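Local coordinates for protein succinate-semialdehyde dehydrogenase (Streptococcus pyogenes MGAS1882, PDB 4OGD) that probably oxidises succinic semialdehyde to succinate, with NADP+ bound as its cofactor, as a member of the aldehyde dehydrogenase family, at residues L34-K37 with K38-E42; Q54-N57 with I58-D62. All blocks are in the same frame, centred on the assembly; numbering follows the deposited sequence.

Interaction 1. Residues L34-K37 with K38-E42; sequences LLYK and KWRKE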
loop_
_atom_site.group_PDB
_atom_site.type_symbol
_atom_site.label_atom_id
_atom_site.label_comp_id
_atom_site.label_asym_id
_atom_site.label_seq_id
_atom_site.Cartn_x
_atom_site.Cartn_y
_atom_site.Cartn_z
ATOM N N LEU A 34 23.232 -0.200 7.015
ATOM C CA LEU A 34 24.476 -0.611 6.372
ATOM C C LEU A 34 24.337 -1.991 5.733
ATOM O O LEU A 34 24.905 -2.250 4.672
ATOM C CB LEU A 34 25.642 -0.573 7.361
ATOM C CG LEU A 34 26.021 0.827 7.862
ATOM C CD1 LEU A 34 27.161 0.747 8.873
ATOM C CD2 LEU A 34 26.393 1.752 6.716
ATOM N N LEU A 35 23.561 -2.866 6.367
ATOM C CA LEU A 35 23.333 -4.196 5.815
ATOM C C LEU A 35 22.488 -4.105 4.547
ATOM O O LEU A 35 22.758 -4.801 3.563
ATOM C CB LEU A 35 22.696 -5.126 6.860
ATOM C CG LEU A 35 22.489 -6.592 6.463
ATOM C CD1 LEU A 35 23.819 -7.242 6.094
ATOM C CD2 LEU A 35 21.839 -7.360 7.596
ATOM N N TYR A 36 21.476 -3.239 4.564
ATOM C CA TYR A 36 20.706 -2.974 3.353
ATOM C C TYR A 36 21.638 -2.546 2.215
ATOM O O TYR A 36 21.542 -3.055 1.096
ATOM C CB TYR A 36 19.632 -1.896 3.593
ATOM C CG TYR A 36 19.282 -1.191 2.312
ATOM C CD1 TYR A 36 18.470 -1.805 1.371
ATOM C CD2 TYR A 36 19.801 0.068 2.021
ATOM C CE1 TYR A 36 18.163 -1.182 0.172
ATOM C CE2 TYR A 36 19.506 0.698 0.817
ATOM C CZ TYR A 36 18.683 0.064 -0.098
ATOM O OH TYR A 36 18.374 0.668 -1.302
ATOM N N LYS A 37 22.537 -1.605 2.500
ATOM C CA LYS A 37 23.454 -1.101 1.478
ATOM C C LYS A 37 24.422 -2.183 0.989
ATOM O O LYS A 37 24.723 -2.266 -0.206
ATOM C CB LYS A 37 24.243 0.104 2.001
ATOM C CG LYS A 37 23.431 1.380 2.161
ATOM C CD LYS A 37 23.058 1.987 0.807
ATOM C CE LYS A 37 22.472 3.383 0.965
ATOM N NZ LYS A 37 22.193 4.037 -0.369
ATOM N N LYS A 38 24.916 -2.999 1.915
ATOM C CA LYS A 38 25.789 -4.114 1.558
ATOM C C LYS A 38 25.110 -5.090 0.599
ATOM O O LYS A 38 25.702 -5.532 -0.386
ATOM C CB LYS A 38 26.274 -4.843 2.821
ATOM C CG LYS A 38 27.023 -6.149 2.546
ATOM C CD LYS A 38 27.550 -6.754 3.833
ATOM C CE LYS A 38 28.222 -8.094 3.577
ATOM N NZ LYS A 38 28.873 -8.575 4.824
ATOM N N TRP A 39 23.857 -5.422 0.884
ATOM C CA TRP A 39 23.127 -6.367 0.059
ATOM C C TRP A 39 22.739 -5.769 -1.296
ATOM O O TRP A 39 22.492 -6.501 -2.252
ATOM C CB TRP A 39 21.890 -6.864 0.804
ATOM C CG TRP A 39 22.185 -7.857 1.896
ATOM C CD1 TRP A 39 23.338 -8.585 2.076
ATOM C CD2 TRP A 39 21.303 -8.235 2.960
ATOM N NE1 TRP A 39 23.209 -9.397 3.188
ATOM C CE2 TRP A 39 21.973 -9.199 3.746
ATOM C CE3 TRP A 39 20.006 -7.852 3.324
ATOM C CZ2 TRP A 39 21.388 -9.784 4.875
ATOM C CZ3 TRP A 39 19.428 -8.432 4.442
ATOM C CH2 TRP A 39 20.116 -9.391 5.204
ATOM N N ARG A 40 22.685 -4.441 -1.375
ATOM C CA ARG A 40 22.482 -3.768 -2.662
ATOM C C ARG A 40 23.761 -3.738 -3.496
ATOM O O ARG A 40 23.718 -3.882 -4.721
ATOM C CB ARG A 40 21.973 -2.338 -2.463
ATOM C CG ARG A 40 20.476 -2.223 -2.288
ATOM C CD ARG A 40 19.715 -2.772 -3.490
ATOM N NE ARG A 40 19.869 -1.943 -4.681
ATOM C CZ ARG A 40 18.984 -1.033 -5.076
ATOM N NH1 ARG A 40 17.874 -0.838 -4.379
ATOM N NH2 ARG A 40 19.207 -0.328 -6.177
ATOM N N LYS A 41 24.894 -3.553 -2.823
ATOM C CA LYS A 41 26.191 -3.412 -3.481
ATOM C C LYS A 41 26.814 -4.745 -3.886
ATOM O O LYS A 41 27.485 -4.837 -4.919
ATOM C CB LYS A 41 27.167 -2.674 -2.563
ATOM C CG LYS A 41 28.531 -2.432 -3.193
ATOM C CD LYS A 41 29.491 -1.761 -2.225
ATOM C CE LYS A 41 30.793 -1.409 -2.924
ATOM N NZ LYS A 41 31.712 -0.639 -2.044
ATOM N N GLU A 42 26.618 -5.765 -3.051
ATOM C CA GLU A 42 27.176 -7.095 -3.287
ATOM C C GLU A 42 26.046 -8.116 -3.360
ATOM O O GLU A 42 25.065 -8.003 -2.624
ATOM C CB GLU A 42 28.122 -7.476 -2.148
ATOM C CG GLU A 42 29.159 -6.408 -1.804
ATOM C CD GLU A 42 29.937 -6.720 -0.533
ATOM O OE1 GLU A 42 29.623 -7.730 0.130
ATOM O OE2 GLU A 42 30.861 -5.947 -0.194
#
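Lys38 N donates to Leu34 O at 2.9 Å, and the same i to i+4 bonding from Leu35 to Trp39, Tyr36 to Arg40 and Lys37 to Lys41 carries helix 22-41 to its end before Glu42; Arg40 N also has a weak bond to Lys37 O. On one side of this turn Leu35 lies over the indole of Trp39. Leu35 CG sits 3.7 Å from the centroid of the six-membered ring and only 10° off its normal, a CH-pi contact over the face. Its two methyls spread across the same face: CD1 is 3.6 Å from Trp39 CE2, toward the pyrrole nitrogen, while CD2 is 3.6 Å from Trp39 CH2 at the far end of the benzene ring. Leu35 reaches this place with CG anti to the backbone N, chi1 -176°. Around the helix, Tyr36 and Arg40 run side by side in the same direction. Arg40 CG packs 3.5 Å from Tyr36 CE1; its chain bends at chi2 and chi3, and guanidinium and phenol planes lie 81° apart. Arg40 NH1 is 3.5 Å from Tyr36 OH, but the angle rules out a hydrogen bond; NH1 bonds weakly to Ser121 O. Tyr36 OH is hydrogen-bonded to Glu408 of the second subunit, which also forms a salt bridge with Lys37 NZ. Lys38 pairs with Glu177 of its own chain, and Arg48 adds a cation-pi contact to Trp39. The helix end thus divides: Leu35 and Trp39 pack within the subunit, while Tyr36, Lys37 and Arg40 meet the dimer partner, where the ammonium of Lys37 would probably favour an ionised Glu408.

Interaction 2. Residues Q54-N57 with I58-D62; sequences QVAN and ILRRD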
loop_
_atom_site.group_PDB
_atom_site.type_symbol
_atom_site.label_atom_id
_atom_site.label_comp_id
_atom_site.label_asym_id
_atom_site.label_seq_id
_atom_site.Cartn_x
_atom_site.Cartn_y
_atom_site.Cartn_z
ATOM N N GLN A 54 18.189 -22.698 6.579
ATOM C CA GLN A 54 18.775 -23.129 7.848
ATOM C C GLN A 54 17.890 -22.702 9.014
ATOM O O GLN A 54 17.804 -23.397 10.037
ATOM C CB GLN A 54 20.217 -22.607 8.006
ATOM C CG GLN A 54 20.959 -23.126 9.260
ATOM C CD GLN A 54 21.091 -24.657 9.303
ATOM O OE1 GLN A 54 20.988 -25.331 8.284
ATOM N NE2 GLN A 54 21.320 -25.195 10.489
ATOM N N VAL A 55 17.209 -21.568 8.861
ATOM C CA VAL A 55 16.227 -21.162 9.859
ATOM C C VAL A 55 15.164 -22.250 9.992
ATOM O O VAL A 55 14.831 -22.672 11.100
ATOM C CB VAL A 55 15.569 -19.804 9.517
ATOM C CG1 VAL A 55 14.357 -19.567 10.407
ATOM C CG2 VAL A 55 16.564 -18.678 9.684
ATOM N N ALA A 56 14.654 -22.713 8.852
ATOM C CA ALA A 56 13.676 -23.798 8.835
ATOM C C ALA A 56 14.255 -25.064 9.464
ATOM O O ALA A 56 13.578 -25.761 10.228
ATOM C CB ALA A 56 13.210 -24.072 7.407
ATOM N N ASN A 57 15.513 -25.354 9.142
ATOM C CA ASN A 57 16.205 -26.530 9.674
ATOM C C ASN A 57 16.313 -26.517 11.197
ATOM O O ASN A 57 16.067 -27.531 11.863
ATOM C CB ASN A 57 17.602 -26.606 9.047
ATOM C CG ASN A 57 18.264 -27.962 9.227
ATOM O OD1 ASN A 57 19.411 -28.042 9.662
ATOM N ND2 ASN A 57 17.558 -29.026 8.869
ATOM N N ILE A 58 16.688 -25.369 11.751
ATOM C CA ILE A 58 16.804 -25.231 13.199
ATOM C C ILE A 58 15.434 -25.288 13.872
ATOM O O ILE A 58 15.292 -25.848 14.961
ATOM C CB ILE A 58 17.547 -23.946 13.588
ATOM C CG1 ILE A 58 18.985 -24.003 13.072
ATOM C CG2 ILE A 58 17.526 -23.749 15.105
ATOM C CD1 ILE A 58 19.695 -22.655 13.113
ATOM N N LEU A 59 14.422 -24.718 13.221
ATOM C CA LEU A 59 13.057 -24.836 13.724
ATOM C C LEU A 59 12.603 -26.298 13.788
ATOM O O LEU A 59 11.966 -26.710 14.765
ATOM C CB LEU A 59 12.091 -24.000 12.886
ATOM C CG LEU A 59 12.112 -22.503 13.183
ATOM C CD1 LEU A 59 11.260 -21.767 12.153
ATOM C CD2 LEU A 59 11.605 -22.214 14.597
ATOM N N ARG A 60 12.956 -27.082 12.771
ATOM C CA ARG A 60 12.673 -28.517 12.790
ATOM C C ARG A 60 13.387 -29.204 13.949
ATOM O O ARG A 60 12.783 -29.966 14.708
ATOM C CB ARG A 60 13.111 -29.189 11.482
ATOM C CG ARG A 60 12.208 -28.956 10.289
ATOM C CD ARG A 60 12.675 -29.815 9.108
ATOM N NE ARG A 60 11.757 -29.708 7.976
ATOM C CZ ARG A 60 11.905 -28.863 6.961
ATOM N NH1 ARG A 60 12.955 -28.060 6.903
ATOM N NH2 ARG A 60 11.001 -28.833 5.992
ATOM N N ARG A 61 14.684 -28.942 14.061
ATOM C CA ARG A 61 15.524 -29.562 15.083
ATOM C C ARG A 61 15.049 -29.237 16.501
ATOM O O ARG A 61 15.009 -30.106 17.389
ATOM C CB ARG A 61 16.974 -29.087 14.909
ATOM C CG ARG A 61 17.985 -29.835 15.782
ATOM C CD ARG A 61 19.319 -29.120 15.763
ATOM N NE ARG A 61 19.251 -27.892 16.552
ATOM C CZ ARG A 61 20.078 -26.862 16.415
ATOM N NH1 ARG A 61 21.035 -26.896 15.492
ATOM N NH2 ARG A 61 19.932 -25.788 17.188
ATOM N N ASP A 62 14.688 -27.978 16.710
ATOM C CA ASP A 62 14.361 -27.491 18.043
ATOM C C ASP A 62 12.882 -27.152 18.185
ATOM O O ASP A 62 12.525 -26.260 18.958
ATOM C CB ASP A 62 15.196 -26.245 18.370
ATOM C CG ASP A 62 16.671 -26.549 18.525
ATOM O OD1 ASP A 62 17.024 -27.735 18.661
ATOM O OD2 ASP A 62 17.479 -25.596 18.525
HETATM O O HOH W 1 15.554 -29.080 7.370
#
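Gln54 O receives the N-H of Ile58, whose N is 2.8 Å away, and Val55 to Leu59, Ala56 to Arg60 and Asn57 to Arg61 follow with the same i to i+4 bonds, the regular end of helix 45-61. Ile58 CG1 rests 3.3 Å from Gln54 O, and the two side chains cross at about a right angle. Gln54 bends at chi2 (60°), which carries its amide forward along the helix to the isoleucine, with NE2 3.7 Å from Ile58 CG1. Val55 and Leu59 point the same way and meet through methyls, Val55 CG1 standing 4.2 Å from Leu59 CD1. Arg60 extends back past Ala56, where its NH1 passes 4.0 Å from Ala56 CB. A water is weakly bonded to Arg60 NH1; it also lies near Asn57 ND2, at a separation too short to be trusted. At the helix end Arg61 forms a side-on salt bridge with its neighbour Asp62: NE meets OD1 at 3.1 Å in an almost straight bond (178°), and NH2 meets OD2 at 2.8 Å. The two bonds fix the rotation of the guanidinium, although OD1 is approached from above the carboxylate plane. Arg61 NH2 has a second carboxylate in Glu173, and Arg60 NH2 forms a salt bridge with Asp93. The helix lies among three others: Val55, Ile58 and Leu59 bury themselves against Leu170 of helix 161-173, Val55 and Leu59 also reach Met139 of helix 136-148, and Ala56 and Leu59 meet helix 78-103, through Ala92 and Asp93 and through Val85 and Cys88 respectively.

How the interactions relate
Interactions 1 and 2 are the C-terminal turns of two successive helices, 22-41 and 45-61; their centres lie 26 Å apart and their nearest atoms about 11 Å, so they do not touch. A shared neighbour is the chain that follows helix 161-173: Ala174 packs on 54-57 and 58-62, while Glu177, a little further along, pairs with Lys38. Their surroundings otherwise differ. Interaction 1, centred about 30 Å from the chain centre, lies at the subunit interface through Tyr36, Lys37 and Arg40; interaction 2, centred about 21 Å from it, packs its buried face on helices of its own chain, and no residue of the second subunit touches it.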